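Side-chain contacts in sulfotransferase (Alicyclobacillus acidocaldarius subsp. acidocaldarius, PDB 3RNL), which probably transfers a sulfo group to an acceptor substrate and binds a magnesium ion: residues 24-27 and 28-32; 41-44 and 45-48; 71-74 and 75-78; 194-197 and 198-202; 201-205 and 206-210. All coordinates share one frame; numbering follows the deposited sequence.

Five local contacts follow one another from the N terminus; each lies within one continuous run of chain, and none closes a long loop. Interaction 1 ends helix 21-29 at the magnesium site. Interactions 2 and 3 come next, in the loop after strand 34-35 and at the end of helix 70-75, and they meet where Phe-44 and Phe-45 pack on Tyr-73. Interactions 4 and 5 share Asp-201 and Cys-202 and together run along helix 195-206 and out of its C-terminal end. That helix packs beside helix 21-29: Val-199 touches Tyr-27 and Leu-28, and His-31 reaches Ser-209. Interactions 2 and 4 lie on opposite sides of the chain's centre.

Interaction 1: 24-27 and 28-32; sequences LDRY and LSQHP. With MG (magnesium ion), chain B.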
loop_
_atom_site.group_PDB
_atom_site.type_symbol
_atom_site.label_atom_id
_atom_site.label_comp_id
_atom_site.label_asym_id
_atom_site.label_seq_id
_atom_site.Cartn_x
_atom_site.Cartn_y
_atom_site.Cartn_z
ATOM N N LEU A 24 3.552 10.096 -0.141
ATOM C CA LEU A 24 4.895 9.646 -0.486
ATOM C C LEU A 24 5.097 9.693 -2.003
ATOM O O LEU A 24 6.118 10.178 -2.505
ATOM C CB LEU A 24 5.133 8.228 0.039
ATOM C CG LEU A 24 6.492 7.626 -0.322
ATOM C CD1 LEU A 24 7.598 8.438 0.338
ATOM C CD2 LEU A 24 6.552 6.162 0.114
ATOM N N ASP A 25 4.124 9.157 -2.735
ATOM C CA ASP A 25 4.150 9.191 -4.196
ATOM C C ASP A 25 4.289 10.641 -4.702
ATOM O O ASP A 25 5.127 10.934 -5.553
ATOM C CB ASP A 25 2.877 8.509 -4.728
ATOM C CG ASP A 25 2.683 8.656 -6.236
ATOM O OD1 ASP A 25 3.211 9.614 -6.838
ATOM O OD2 ASP A 25 1.958 7.809 -6.820
ATOM N N ARG A 26 3.468 11.543 -4.171
ATOM C CA ARG A 26 3.520 12.945 -4.576
ATOM C C ARG A 26 4.911 13.553 -4.356
ATOM O O ARG A 26 5.463 14.230 -5.232
ATOM C CB ARG A 26 2.440 13.740 -3.831
ATOM C CG ARG A 26 2.405 15.225 -4.152
ATOM C CD ARG A 26 1.032 15.810 -3.815
ATOM N NE ARG A 26 0.513 15.274 -2.558
ATOM C CZ ARG A 26 0.747 15.812 -1.365
ATOM N NH1 ARG A 26 1.485 16.911 -1.272
ATOM N NH2 ARG A 26 0.237 15.256 -0.267
ATOM N N TYR A 27 5.484 13.306 -3.183
ATOM C CA TYR A 27 6.808 13.841 -2.876
ATOM C C TYR A 27 7.918 13.262 -3.761
ATOM O O TYR A 27 8.791 13.995 -4.220
ATOM C CB TYR A 27 7.154 13.614 -1.410
ATOM C CG TYR A 27 6.190 14.258 -0.451
ATOM C CD1 TYR A 27 5.442 15.373 -0.825
ATOM C CD2 TYR A 27 6.024 13.756 0.830
ATOM C CE1 TYR A 27 4.548 15.963 0.061
ATOM C CE2 TYR A 27 5.135 14.339 1.722
ATOM C CZ TYR A 27 4.404 15.445 1.328
ATOM O OH TYR A 27 3.528 16.026 2.216
ATOM N N LEU A 28 7.912 11.947 -3.968
ATOM C CA LEU A 28 8.948 11.334 -4.799
ATOM C C LEU A 28 8.862 11.813 -6.243
ATOM O O LEU A 28 9.889 12.017 -6.900
ATOM C CB LEU A 28 8.855 9.808 -4.748
ATOM C CG LEU A 28 9.289 9.216 -3.409
ATOM C CD1 LEU A 28 8.971 7.725 -3.371
ATOM C CD2 LEU A 28 10.771 9.450 -3.146
ATOM N N SER A 29 7.636 11.984 -6.731
ATOM C CA SER A 29 7.407 12.414 -8.110
ATOM C C SER A 29 8.070 13.751 -8.392
ATOM O O SER A 29 8.447 14.033 -9.524
ATOM C CB SER A 29 5.911 12.530 -8.410
ATOM O OG SER A 29 5.271 11.276 -8.306
ATOM N N GLN A 30 8.201 14.578 -7.361
ATOM C CA GLN A 30 8.807 15.903 -7.528
ATOM C C GLN A 30 10.304 15.839 -7.840
ATOM O O GLN A 30 10.871 16.802 -8.356
ATOM C CB GLN A 30 8.613 16.753 -6.280
ATOM C CG GLN A 30 7.165 17.035 -5.923
ATOM C CD GLN A 30 7.062 17.743 -4.596
ATOM O OE1 GLN A 30 8.054 18.267 -4.093
ATOM N NE2 GLN A 30 5.867 17.761 -4.015
ATOM N N HIS A 31 10.947 14.725 -7.501
ATOM C CA HIS A 31 12.392 14.581 -7.721
ATOM C C HIS A 31 12.683 14.563 -9.224
ATOM O O HIS A 31 12.005 13.885 -9.977
ATOM C CB HIS A 31 12.885 13.289 -7.055
ATOM C CG HIS A 31 14.379 13.181 -6.929
ATOM N ND1 HIS A 31 15.217 13.102 -8.023
ATOM C CD2 HIS A 31 15.176 13.101 -5.836
ATOM C CE1 HIS A 31 16.470 12.993 -7.608
ATOM N NE2 HIS A 31 16.472 12.983 -6.282
ATOM N N PRO A 32 13.699 15.310 -9.676
ATOM C CA PRO A 32 13.940 15.352 -11.128
ATOM C C PRO A 32 14.372 14.005 -11.736
ATOM O O PRO A 32 14.238 13.827 -12.946
ATOM C CB PRO A 32 15.061 16.405 -11.272
ATOM C CG PRO A 32 15.723 16.453 -9.922
ATOM C CD PRO A 32 14.618 16.185 -8.923
HETATM MG MG MG B . 10.128 13.745 -11.216
HETATM O O HOH W 1 10.238 16.281 -11.330
HETATM O O HOH W 2 11.250 14.069 -13.471
HETATM O O HOH W 3 8.110 13.817 -12.839
#
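Ser-29 N hydrogen-bonds Asp-25 O at 3.0 Å, one helical turn back. Ser-29 has two conformers, and in the one described here a second donor, OG, joins at 2.8 Å from Asp-25 O. The two donors come from opposite faces of the carbonyl plane. In this conformer OG stands opposite its own carbonyl carbon and beside its N (chi1 -63°), which tips it back toward the preceding turn. There Asp-25 OD1 also lies 3.0 Å from Ser-29 OG. The other carboxylate oxygen, OD2, forms a salt bridge with Lys-40.

One face of the turn is apolar. Leu-24 CG meets Leu-28 CD1 at 3.9 Å, the two side chains crossing at a slant. Leu-24 then packs on Met-115 and Leu-28 on Leu-113, both of strand 111-116. Elsewhere on the turn Gln-30 runs alongside Tyr-27, and its NE2 sits at the ring edge, 4.0 Å from Tyr-27 CD1. The amide and ring planes are 78° apart. Gln-30 OE1 is held by Asp-215 N.

The chain then runs on to the magnesium site. Gln-30 N bonds to Tyr-27 O at 3.2 Å. The metal takes Ser-29 O at 2.4 Å, His-31 O at 2.2 Å, Ile-34 O and three waters. The His-31 ring is held at ND1 by Asp-33 N. All protein ligands are backbone carbonyls, so the site probably depends on the path of the chain, and the metal would polarise those carbonyl groups.

Interaction 2: 41-44 and 45-48; sequences EAHF and FSIP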
loop_
_atom_site.group_PDB
_atom_site.type_symbol
_atom_site.label_atom_id
_atom_site.label_comp_id
_atom_site.label_asym_id
_atom_site.label_seq_id
_atom_site.Cartn_x
_atom_site.Cartn_y
_atom_site.Cartn_z
ATOM N N GLU A 41 -3.383 2.954 -8.720
ATOM C CA GLU A 41 -4.295 1.824 -8.550
ATOM C C GLU A 41 -4.548 1.043 -9.838
ATOM O O GLU A 41 -5.587 0.387 -9.969
ATOM C CB GLU A 41 -5.650 2.294 -7.990
ATOM C CG GLU A 41 -5.562 3.112 -6.714
ATOM C CD GLU A 41 -5.090 2.276 -5.553
ATOM O OE1 GLU A 41 -3.869 2.108 -5.412
ATOM O OE2 GLU A 41 -5.941 1.762 -4.794
ATOM N N ALA A 42 -3.601 1.069 -10.771
ATOM C CA ALA A 42 -3.723 0.210 -11.945
ATOM C C ALA A 42 -3.898 -1.262 -11.559
ATOM O O ALA A 42 -4.671 -1.990 -12.192
ATOM C CB ALA A 42 -2.499 0.385 -12.881
ATOM N N HIS A 43 -3.162 -1.690 -10.530
ATOM C CA HIS A 43 -3.207 -3.069 -10.017
ATOM C C HIS A 43 -2.915 -4.146 -11.061
ATOM O O HIS A 43 -3.347 -5.293 -10.918
ATOM C CB HIS A 43 -4.532 -3.363 -9.286
ATOM C CG HIS A 43 -4.602 -2.723 -7.935
ATOM N ND1 HIS A 43 -5.163 -1.479 -7.733
ATOM C CD2 HIS A 43 -4.108 -3.113 -6.734
ATOM C CE1 HIS A 43 -5.042 -1.145 -6.457
ATOM N NE2 HIS A 43 -4.417 -2.124 -5.827
ATOM N N PHE A 44 -2.144 -3.790 -12.082
ATOM C CA PHE A 44 -1.841 -4.737 -13.157
ATOM C C PHE A 44 -1.296 -6.081 -12.645
ATOM O O PHE A 44 -1.717 -7.162 -13.100
ATOM C CB PHE A 44 -0.868 -4.093 -14.154
ATOM C CG PHE A 44 -0.410 -5.022 -15.242
ATOM C CD1 PHE A 44 -1.268 -5.372 -16.279
ATOM C CD2 PHE A 44 0.872 -5.540 -15.230
ATOM C CE1 PHE A 44 -0.856 -6.233 -17.284
ATOM C CE2 PHE A 44 1.296 -6.391 -16.232
ATOM C CZ PHE A 44 0.428 -6.736 -17.267
ATOM N N PHE A 45 -0.354 -6.028 -11.710
ATOM C CA PHE A 45 0.286 -7.263 -11.230
ATOM C C PHE A 45 -0.575 -8.071 -10.259
ATOM O O PHE A 45 -0.197 -9.174 -9.866
ATOM C CB PHE A 45 1.668 -6.949 -10.637
ATOM C CG PHE A 45 2.662 -6.521 -11.681
ATOM C CD1 PHE A 45 3.178 -7.453 -12.569
ATOM C CD2 PHE A 45 3.033 -5.191 -11.813
ATOM C CE1 PHE A 45 4.090 -7.075 -13.556
ATOM C CE2 PHE A 45 3.923 -4.802 -12.806
ATOM C CZ PHE A 45 4.449 -5.750 -13.678
ATOM N N SER A 46 -1.692 -7.487 -9.815
ATOM C CA SER A 46 -2.653 -8.194 -8.962
ATOM C C SER A 46 -3.861 -8.829 -9.651
ATOM O O SER A 46 -4.578 -9.616 -9.040
ATOM C CB SER A 46 -3.143 -7.239 -7.862
ATOM O OG SER A 46 -2.055 -6.943 -6.998
ATOM N N ILE A 47 -4.083 -8.506 -10.919
ATOM C CA ILE A 47 -5.357 -8.872 -11.567
ATOM C C ILE A 47 -5.704 -10.363 -11.443
ATOM O O ILE A 47 -6.850 -10.719 -11.161
ATOM C CB ILE A 47 -5.399 -8.454 -13.056
ATOM C CG1 ILE A 47 -5.125 -6.955 -13.220
ATOM C CG2 ILE A 47 -6.737 -8.847 -13.702
ATOM C CD1 ILE A 47 -6.065 -6.049 -12.472
ATOM N N PRO A 48 -4.728 -11.255 -11.659
ATOM C CA PRO A 48 -5.110 -12.671 -11.573
ATOM C C PRO A 48 -5.604 -13.135 -10.200
ATOM O O PRO A 48 -6.215 -14.207 -10.117
ATOM C CB PRO A 48 -3.824 -13.411 -11.975
ATOM C CG PRO A 48 -3.080 -12.396 -12.830
ATOM C CD PRO A 48 -3.343 -11.089 -12.140
#
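His-43 O receives the backbone N of Ser-46 at 3.0 Å. Ile-47 curls back over the same carbonyl, with CD1 3.2 Å from His-43 O. A second, weak bond runs from Ile-47 N to Phe-44 O. Within segment 41-44, His-43 ND1 donates to Glu-41 O at 2.9 Å. NE2 is hydrogen-bonded to Phe-92 N, so the imidazole is held at both nitrogens.

This turn belongs to the loop between strand 34-35 and helix 60-64, and Ile-47 and Pro-48 lie in a 3-10 segment. Ser-46 OG is hydrogen-bonded to Thr-99 OG1, which joins the turn to helix 99-106.

The neighbouring rings of Phe-44 and Phe-45 form a T-shaped pair. The edge of Phe-44 points at the face of Phe-45, with centroids 5.0 Å apart and planes at 78°. CD2 of Phe-44 is the leading atom, and it sits over the centre of the Phe-45 ring. Phe-44 CE2 touches Phe-45 CE1 at 3.9 Å. Different first torsions bring the rings together: Phe-44 CG lies across from its N (chi1 176°), whereas Phe-45 CG lies beside its own. Tyr-73 stacks on Phe-44 and meets Phe-45 edge-to-face. Phe-45 also packs against Met-103 and Ala-106 of helix 99-106.

Interaction 3: 71-74 and 75-78; sequences DAYM and RLFD
Tyr-73 and Phe-77 form a T-shaped aromatic pair where helix 70-75 unwinds into a type I beta turn, Arg-75 to Asp-78. The edge of Phe-77 points at the face of Tyr-73, with centroids 5.4 Å apart and planes at 75°. Phe-77 CE2 leads and lies 3.7 Å from Tyr-73 CE2, toward the rim of the ring rather than its middle. The Tyr-73 side chain swings to the far side from its N (chi1 -178°). Phe-77 takes the other setting, with CG beside its N (chi1 -52°), and this carries its ring back over the helix end.

Leu-76 crosses Tyr-73 at about a right angle, its CD1 3.8 Å from Tyr-73 CD1. The Tyr-73 hydroxyl is hydrogen-bonded to Glu-88 of strand 85-89, and Phe-77 packs on Val-86 and Glu-88. The turn is thereby fixed to the sheet.

In the backbone, Leu-76 N bonds to Tyr-73 O at 3.0 Å and Phe-77 N to Met-74 O at 3.1 Å. Met-74, a selenomethionine, bends at chi2 and chi3, and its side chain touches Arg-8 and Tyr-107.

Arg-75 bends at chi3 and folds back along the helix. One face of its guanidinium lies over Asp-71 O and Ala-72 CA. Arg-75 NH2 comes 3.5 Å from Ala-72 CB.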
loop_
_atom_site.group_PDB
_atom_site.type_symbol
_atom_site.label_atom_id
_atom_site.label_comp_id
_atom_site.label_asym_id
_atom_site.label_seq_id
_atom_site.Cartn_x
_atom_site.Cartn_y
_atom_site.Cartn_z
ATOM N N ASP A 71 -0.192 -4.034 -22.838
ATOM C CA ASP A 71 0.151 -2.901 -23.691
ATOM C C ASP A 71 -0.300 -1.585 -23.051
ATOM O O ASP A 71 0.441 -0.598 -23.058
ATOM C CB ASP A 71 -0.478 -3.040 -25.081
ATOM C CG ASP A 71 0.124 -4.185 -25.888
ATOM O OD1 ASP A 71 1.260 -4.606 -25.581
ATOM O OD2 ASP A 71 -0.538 -4.659 -26.839
ATOM N N ALA A 72 -1.511 -1.580 -22.498
ATOM C CA ALA A 72 -2.039 -0.390 -21.834
ATOM C C ALA A 72 -1.191 -0.084 -20.605
ATOM O O ALA A 72 -0.910 1.078 -20.288
ATOM C CB ALA A 72 -3.486 -0.594 -21.439
ATOM N N TYR A 73 -0.766 -1.130 -19.910
ATOM C CA TYR A 73 0.076 -0.898 -18.740
ATOM C C TYR A 73 1.392 -0.235 -19.145
ATOM O O TYR A 73 1.834 0.737 -18.521
ATOM C CB TYR A 73 0.335 -2.207 -17.973
ATOM C CG TYR A 73 1.157 -1.987 -16.729
ATOM C CD1 TYR A 73 0.605 -1.379 -15.610
ATOM C CD2 TYR A 73 2.491 -2.366 -16.684
ATOM C CE1 TYR A 73 1.373 -1.156 -14.465
ATOM C CE2 TYR A 73 3.255 -2.154 -15.550
ATOM C CZ TYR A 73 2.691 -1.551 -14.450
ATOM O OH TYR A 73 3.460 -1.332 -13.327
HETATM N N MSE A 74 2.024 -0.751 -20.195
HETATM C CA MSE A 74 3.302 -0.188 -20.621
HETATM C C MSE A 74 3.154 1.273 -21.056
HETATM O O MSE A 74 4.076 2.070 -20.873
HETATM C CB MSE A 74 3.940 -1.040 -21.721
HETATM C CG MSE A 74 4.309 -2.450 -21.238
HETATM SE SE MSE A 74 5.482 -2.397 -19.662
HETATM C CE MSE A 74 6.786 -1.203 -20.413
ATOM N N ARG A 75 1.993 1.629 -21.608
ATOM C CA ARG A 75 1.761 3.012 -22.041
ATOM C C ARG A 75 1.700 4.010 -20.880
ATOM O O ARG A 75 1.812 5.216 -21.098
ATOM C CB ARG A 75 0.519 3.138 -22.942
ATOM C CG ARG A 75 0.720 2.554 -24.347
ATOM C CD ARG A 75 -0.427 2.924 -25.306
ATOM N NE ARG A 75 -1.741 2.558 -24.778
ATOM C CZ ARG A 75 -2.375 1.414 -25.036
ATOM N NH1 ARG A 75 -1.820 0.499 -25.824
ATOM N NH2 ARG A 75 -3.575 1.187 -24.503
ATOM N N LEU A 76 1.538 3.522 -19.654
ATOM C CA LEU A 76 1.563 4.418 -18.491
ATOM C C LEU A 76 2.894 5.145 -18.392
ATOM O O LEU A 76 2.999 6.194 -17.753
ATOM C CB LEU A 76 1.365 3.630 -17.200
ATOM C CG LEU A 76 -0.023 3.035 -17.018
ATOM C CD1 LEU A 76 -0.117 2.381 -15.631
ATOM C CD2 LEU A 76 -1.102 4.117 -17.198
ATOM N N PHE A 77 3.924 4.539 -18.971
ATOM C CA PHE A 77 5.282 5.054 -18.829
ATOM C C PHE A 77 5.731 5.926 -19.993
ATOM O O PHE A 77 6.897 6.314 -20.078
ATOM C CB PHE A 77 6.235 3.907 -18.489
ATOM C CG PHE A 77 5.750 3.111 -17.314
ATOM C CD1 PHE A 77 5.918 3.597 -16.020
ATOM C CD2 PHE A 77 5.025 1.945 -17.500
ATOM C CE1 PHE A 77 5.420 2.906 -14.933
ATOM C CE2 PHE A 77 4.528 1.242 -16.413
ATOM C CZ PHE A 77 4.724 1.725 -15.124
ATOM N N ASP A 78 4.808 6.202 -20.909
ATOM C CA ASP A 78 5.146 7.011 -22.084
ATOM C C ASP A 78 5.741 8.382 -21.730
ATOM O O ASP A 78 6.503 8.948 -22.508
ATOM C CB ASP A 78 3.924 7.185 -22.995
ATOM C CG ASP A 78 3.630 5.941 -23.824
ATOM O OD1 ASP A 78 4.482 5.022 -23.864
ATOM O OD2 ASP A 78 2.547 5.885 -24.445
#

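Interaction 4: 194-197 and 198-202; sequences DPVQ and VVRDC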
loop_
_atom_site.group_PDB
_atom_site.type_symbol
_atom_site.label_atom_id
_atom_site.label_comp_id
_atom_site.label_asym_id
_atom_site.label_seq_id
_atom_site.Cartn_x
_atom_site.Cartn_y
_atom_site.Cartn_z
ATOM N N ASP A 194 8.672 13.300 10.051
ATOM C CA ASP A 194 9.738 13.914 9.267
ATOM C C ASP A 194 9.683 13.450 7.816
ATOM O O ASP A 194 10.507 12.636 7.405
ATOM C CB ASP A 194 11.086 13.535 9.873
ATOM C CG ASP A 194 12.217 14.410 9.385
ATOM O OD1 ASP A 194 12.086 15.045 8.310
ATOM O OD2 ASP A 194 13.249 14.452 10.086
ATOM N N PRO A 195 8.703 13.946 7.044
ATOM C CA PRO A 195 8.560 13.471 5.662
ATOM C C PRO A 195 9.791 13.747 4.807
ATOM O O PRO A 195 10.101 12.943 3.928
ATOM C CB PRO A 195 7.349 14.265 5.137
ATOM C CG PRO A 195 7.150 15.393 6.126
ATOM C CD PRO A 195 7.600 14.841 7.437
ATOM N N VAL A 196 10.480 14.864 5.042
ATOM C CA VAL A 196 11.662 15.154 4.233
ATOM C C VAL A 196 12.728 14.079 4.439
ATOM O O VAL A 196 13.335 13.607 3.479
ATOM C CB VAL A 196 12.251 16.552 4.524
ATOM C CG1 VAL A 196 13.590 16.711 3.826
ATOM C CG2 VAL A 196 11.275 17.637 4.073
ATOM N N GLN A 197 12.945 13.679 5.689
ATOM C CA GLN A 197 13.961 12.667 5.970
ATOM C C GLN A 197 13.581 11.339 5.330
ATOM O O GLN A 197 14.419 10.647 4.738
ATOM C CB GLN A 197 14.142 12.470 7.475
ATOM C CG GLN A 197 15.242 11.474 7.813
ATOM C CD GLN A 197 16.600 11.962 7.352
ATOM O OE1 GLN A 197 17.050 13.029 7.756
ATOM N NE2 GLN A 197 17.243 11.199 6.476
ATOM N N VAL A 198 12.313 10.967 5.465
ATOM C CA VAL A 198 11.862 9.701 4.895
ATOM C C VAL A 198 11.969 9.720 3.373
ATOM O O VAL A 198 12.430 8.762 2.762
ATOM C CB VAL A 198 10.427 9.346 5.334
ATOM C CG1 VAL A 198 9.921 8.111 4.568
ATOM C CG2 VAL A 198 10.385 9.104 6.836
ATOM N N VAL A 199 11.559 10.817 2.747
ATOM C CA VAL A 199 11.716 10.929 1.301
ATOM C C VAL A 199 13.186 10.823 0.876
ATOM O O VAL A 199 13.514 10.144 -0.094
ATOM C CB VAL A 199 11.108 12.243 0.784
ATOM C CG1 VAL A 199 11.549 12.515 -0.647
ATOM C CG2 VAL A 199 9.575 12.164 0.900
ATOM N N ARG A 200 14.077 11.499 1.599
ATOM C CA ARG A 200 15.500 11.398 1.279
ATOM C C ARG A 200 16.045 9.975 1.454
ATOM O O ARG A 200 16.899 9.540 0.682
ATOM C CB ARG A 200 16.313 12.382 2.122
ATOM C CG ARG A 200 16.135 13.810 1.672
ATOM C CD ARG A 200 16.749 14.763 2.691
ATOM N NE ARG A 200 16.959 16.087 2.129
ATOM C CZ ARG A 200 17.434 17.116 2.822
ATOM N NH1 ARG A 200 17.729 16.972 4.108
ATOM N NH2 ARG A 200 17.614 18.291 2.231
ATOM N N ASP A 201 15.570 9.268 2.477
ATOM C CA ASP A 201 15.933 7.856 2.663
ATOM C C ASP A 201 15.485 7.034 1.450
ATOM O O ASP A 201 16.209 6.141 0.984
ATOM C CB ASP A 201 15.271 7.267 3.914
ATOM C CG ASP A 201 15.800 7.857 5.213
ATOM O OD1 ASP A 201 16.882 8.485 5.212
ATOM O OD2 ASP A 201 15.119 7.678 6.256
ATOM N N CYS A 202 14.293 7.328 0.935
ATOM C CA CYS A 202 13.809 6.608 -0.253
ATOM C C CYS A 202 14.667 6.926 -1.461
ATOM O O CYS A 202 14.916 6.063 -2.293
ATOM C CB CYS A 202 12.351 6.937 -0.572
ATOM S SG CYS A 202 11.198 6.316 0.654
HETATM O O HOH W 4 16.491 15.185 6.090
#
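Gln-197 NE2 donates to Asp-201 OD1 at 3.0 Å, one helical turn further on. The bond angle at the hydrogen is 154°. The oxygen lies in the amide plane of Gln-197, but the donor comes from above the carboxylate plane, and the two planes stand 40° apart. Gln-197 gets there by a bend: CG points away from its N, then chi2 turns to 64° and brings the amide round to the next turn.

The contact is the first two turns of helix 195-206, with Asp-194 as N-cap. Its OD1 accepts Gln-197 N at 3.1 Å, met from above the carboxylate plane. Asp-194 O also takes Val-198 N, the first backbone bond of the helix. The cap so receives two backbone N-H groups. The negative side chain at this helix start would be expected to interact favourably with the helix dipole.

A water joins the other end of the Gln-197 amide to Arg-200. It donates to Gln-197 OE1 at 2.8 Å and accepts from Arg-200 NH1 at 2.9 Å. Both polar ends of the amide are therefore engaged. Arg-200 NE is bonded to Phe-212 O of the following loop.

Arg-200 lies alongside Val-196, pointing the same way. On the buried side Val-199 packs on Tyr-27 and Leu-28 of helix 21-29, while Val-198 touches Ile-186 of strand 183-187. Over one face of the Arg-200 guanidinium sits Val-196 CG1, 3.8 Å from Arg-200 NE.

Interaction 5: 201-205 and 206-210; sequences DCCAF and LGVST
Cys-203 packs against the chain that leaves helix 195-206. Its CB meets Val-208 CG2 at 3.8 Å and Ser-209 O at 3.6 Å. Further out, Cys-203 SG lies 4.0 Å from Ser-209 O. The first torsion puts SG beside the Cys-203 N (chi1 -66°), and there it packs on the His-31 ring.

Gly-207 ends the helix in a Schellman motif. It has positive phi (73°), and two bonds back into the last turn define the motif: Val-208 N to Cys-203 O at 3.0 Å and Gly-207 N to Ala-204 O at 3.1 Å. Thr-210 then comes back over the last turn, with CG2 3.9 Å from Ala-204 CB.

On another side Leu-206 CD2 touches Phe-205 CD2 at 4.0 Å. The Phe-205 ring also touches Leu-113 of strand 111-116 and Lys-184 of strand 183-187, which sets this helix end on the sheet.

Ser-209 O is also hydrogen-bonded by His-31 NE2, and Val-208 packs on the same ring. The magnesium loop and the helix exit are thus joined by a polar bond set among apolar contacts, which probably helps to fix the orientation of His-31.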
loop_
_atom_site.group_PDB
_atom_site.type_symbol
_atom_site.label_atom_id
_atom_site.label_comp_id
_atom_site.label_asym_id
_atom_site.label_seq_id
_atom_site.Cartn_x
_atom_site.Cartn_y
_atom_site.Cartn_z
ATOM N N ASP A 201 15.570 9.268 2.477
ATOM C CA ASP A 201 15.933 7.856 2.663
ATOM C C ASP A 201 15.485 7.034 1.450
ATOM O O ASP A 201 16.209 6.141 0.984
ATOM C CB ASP A 201 15.271 7.267 3.914
ATOM C CG ASP A 201 15.800 7.857 5.213
ATOM O OD1 ASP A 201 16.882 8.485 5.212
ATOM O OD2 ASP A 201 15.119 7.678 6.256
ATOM N N CYS A 202 14.293 7.328 0.935
ATOM C CA CYS A 202 13.809 6.608 -0.253
ATOM C C CYS A 202 14.667 6.926 -1.461
ATOM O O CYS A 202 14.916 6.063 -2.293
ATOM C CB CYS A 202 12.351 6.937 -0.572
ATOM S SG CYS A 202 11.198 6.316 0.654
ATOM N N CYS A 203 15.122 8.171 -1.575
ATOM C CA CYS A 203 16.029 8.510 -2.659
ATOM C C CYS A 203 17.308 7.672 -2.604
ATOM O O CYS A 203 17.775 7.162 -3.625
ATOM C CB CYS A 203 16.381 9.997 -2.621
ATOM S SG CYS A 203 14.940 11.072 -2.960
ATOM N N ALA A 204 17.887 7.552 -1.418
ATOM C CA ALA A 204 19.087 6.727 -1.246
ATOM C C ALA A 204 18.808 5.269 -1.659
ATOM O O ALA A 204 19.605 4.634 -2.367
ATOM C CB ALA A 204 19.569 6.798 0.198
ATOM N N PHE A 205 17.678 4.746 -1.204
ATOM C CA PHE A 205 17.250 3.382 -1.568
ATOM C C PHE A 205 17.132 3.213 -3.088
ATOM O O PHE A 205 17.596 2.205 -3.656
ATOM C CB PHE A 205 15.916 3.088 -0.886
ATOM C CG PHE A 205 15.296 1.764 -1.270
ATOM C CD1 PHE A 205 15.950 0.569 -1.000
ATOM C CD2 PHE A 205 14.038 1.722 -1.858
ATOM C CE1 PHE A 205 15.353 -0.663 -1.333
ATOM C CE2 PHE A 205 13.426 0.491 -2.181
ATOM C CZ PHE A 205 14.101 -0.690 -1.929
ATOM N N LEU A 206 16.535 4.208 -3.746
ATOM C CA LEU A 206 16.305 4.164 -5.190
ATOM C C LEU A 206 17.560 4.501 -5.987
ATOM O O LEU A 206 17.565 4.392 -7.207
ATOM C CB LEU A 206 15.162 5.108 -5.597
ATOM C CG LEU A 206 13.795 4.711 -5.016
ATOM C CD1 LEU A 206 12.707 5.740 -5.328
ATOM C CD2 LEU A 206 13.374 3.302 -5.495
ATOM N N GLY A 207 18.606 4.935 -5.293
ATOM C CA GLY A 207 19.867 5.260 -5.943
ATOM C C GLY A 207 19.813 6.549 -6.749
ATOM O O GLY A 207 20.479 6.663 -7.781
ATOM N N VAL A 208 19.017 7.518 -6.300
ATOM C CA VAL A 208 19.046 8.840 -6.917
ATOM C C VAL A 208 19.551 9.855 -5.896
ATOM O O VAL A 208 19.717 9.527 -4.717
ATOM C CB VAL A 208 17.656 9.265 -7.449
ATOM C CG1 VAL A 208 17.191 8.318 -8.568
ATOM C CG2 VAL A 208 16.614 9.320 -6.304
ATOM N N SER A 209 19.735 11.101 -6.325
ATOM C CA SER A 209 20.386 12.093 -5.475
ATOM C C SER A 209 19.604 12.357 -4.197
ATOM O O SER A 209 18.381 12.550 -4.220
ATOM C CB SER A 209 20.596 13.413 -6.226
ATOM O OG SER A 209 21.122 14.408 -5.356
ATOM N N THR A 210 20.315 12.377 -3.079
ATOM C CA THR A 210 19.685 12.725 -1.816
ATOM C C THR A 210 19.683 14.231 -1.588
ATOM O O THR A 210 19.181 14.697 -0.561
ATOM C CB THR A 210 20.378 12.057 -0.618
ATOM O OG1 THR A 210 21.774 12.369 -0.653
ATOM C CG2 THR A 210 20.173 10.530 -0.648
#